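Local coordinates for cytochrome c' (Rubrivivax gelatinosus, PDB 2J8W), which binds a covalently attached, high-spin heme c without a sixth ligand and is linked to electron transfer, although its exact function is not known, at residues A[57-62]-A[74-79]. Sequence-based numbering, arbitrary orientation.
Sequences TAFGPG and AVWSDA
The indole of Trp-76 reaches from helix 74-77 to the backbone of Phe-59 and Gly-60, offering its one N-H to two successive carbonyls. Gly-60 O lies 3.2 Å from Trp-76 NE1, at the indole edge and somewhat tilted from the ring plane. The indole nitrogen stands above that carbonyl plane instead of on a lone pair, and the N-H...O angle is 145°. A second bond, from NE1 to Phe-59 O, is weak and more bent, at 133°. Gly-60 O also accepts a hydrogen bond from Thr-63 OG1. In Trp-76 the torsion that puts CG anti to the carbonyl carbon (chi1 -64°) carries the indole across to the loop, and CG1 of the preceding Val-75 sits 3.8 Å above the indole plane, over the ring centre. Val-75 CG1 also meets Phe-59 CD1 at 3.8 Å, so Val-75 touches both aromatic side chains. Cytochrome c' is a four-helix bundle, and this contact lies within the long connection between helices 38-52 and 79-102, where the short helix 74-77 packs against the preceding loop. The Phe-59 and Trp-76 side chains cross at about a right angle, Trp-76 CZ2 coming to the edge of the phenyl ring, 4.1 Å from Phe-59 CD1. A leucine in place of Trp-76 would probably leave both carbonyls without their indole donor and open a gap beside Phe-59. Phe-59 itself touches the heme and packs edge-to-face with Phe-82.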
# COMPACT_ATOMS: atom_id res chain seq x y z
N THR A 57 2.99 12.10 -1.96
CA THR A 57 2.10 12.71 -2.93
C THR A 57 0.78 13.17 -2.33
O THR A 57 -0.04 13.77 -3.00
CB THR A 57 1.76 11.75 -4.11
OG1 THR A 57 0.88 10.69 -3.67
CG2 THR A 57 3.01 11.15 -4.80
N ALA A 58 0.59 12.90 -1.05
CA ALA A 58 -0.72 13.05 -0.36
C ALA A 58 -0.65 14.06 0.81
O ALA A 58 -1.39 13.97 1.77
CB ALA A 58 -1.23 11.70 0.08
N PHE A 59 0.25 15.03 0.69
CA PHE A 59 0.40 16.15 1.64
C PHE A 59 0.13 17.49 0.92
O PHE A 59 0.80 18.49 1.17
CB PHE A 59 1.77 16.18 2.32
CG PHE A 59 2.04 15.07 3.29
CD1 PHE A 59 1.79 15.23 4.64
CD2 PHE A 59 2.59 13.87 2.85
CE1 PHE A 59 2.08 14.21 5.53
CE2 PHE A 59 2.89 12.87 3.73
CZ PHE A 59 2.62 13.01 5.06
N GLY A 60 -0.87 17.49 0.05
CA GLY A 60 -1.25 18.68 -0.66
C GLY A 60 -1.87 19.74 0.21
O GLY A 60 -2.08 19.57 1.41
N PRO A 61 -2.18 20.90 -0.41
CA PRO A 61 -2.82 21.99 0.31
C PRO A 61 -4.11 21.51 1.02
O PRO A 61 -4.88 20.78 0.42
CB PRO A 61 -3.12 23.00 -0.80
CG PRO A 61 -2.37 22.60 -1.94
CD PRO A 61 -1.94 21.22 -1.83
N GLY A 62 -4.29 21.93 2.27
CA GLY A 62 -5.52 21.70 3.00
C GLY A 62 -5.68 20.31 3.56
O GLY A 62 -6.74 19.93 4.04
N ALA A 74 4.60 22.12 10.50
CA ALA A 74 5.84 22.38 9.76
C ALA A 74 5.88 21.70 8.40
O ALA A 74 6.63 22.15 7.52
CB ALA A 74 7.04 21.91 10.58
N VAL A 75 5.11 20.63 8.21
CA VAL A 75 5.03 20.03 6.88
C VAL A 75 4.67 21.06 5.81
O VAL A 75 5.25 21.05 4.72
CB VAL A 75 4.00 18.88 6.86
CG1 VAL A 75 3.74 18.42 5.42
CG2 VAL A 75 4.50 17.68 7.69
N TRP A 76 3.73 21.95 6.15
CA TRP A 76 3.26 23.03 5.25
C TRP A 76 3.98 24.36 5.44
O TRP A 76 4.25 25.01 4.47
CB TRP A 76 1.73 23.22 5.38
CG TRP A 76 1.02 21.98 4.91
CD1 TRP A 76 0.62 21.69 3.63
CD2 TRP A 76 0.67 20.86 5.71
NE1 TRP A 76 0.07 20.41 3.60
CE2 TRP A 76 0.07 19.91 4.87
CE3 TRP A 76 0.81 20.57 7.06
CZ2 TRP A 76 -0.39 18.67 5.34
CZ3 TRP A 76 0.38 19.34 7.52
CH2 TRP A 76 -0.24 18.43 6.67
N SER A 77 4.39 24.63 6.66
CA SER A 77 5.02 25.91 6.96
C SER A 77 6.55 25.85 6.77
O SER A 77 7.19 26.90 6.63
CB SER A 77 4.64 26.36 8.34
OG SER A 77 5.49 25.77 9.26
N ASP A 78 7.15 24.65 6.72
CA ASP A 78 8.55 24.49 6.29
C ASP A 78 8.59 23.51 5.11
O ASP A 78 9.18 22.40 5.19
CB ASP A 78 9.41 23.96 7.43
CG ASP A 78 10.87 23.75 7.04
OD1 ASP A 78 11.36 24.29 6.02
OD2 ASP A 78 11.53 23.00 7.80
N ALA A 79 7.99 23.93 4.01
CA ALA A 79 7.89 23.05 2.84
C ALA A 79 9.26 22.68 2.27
O ALA A 79 9.44 21.56 1.79
CB ALA A 79 7.02 23.67 1.79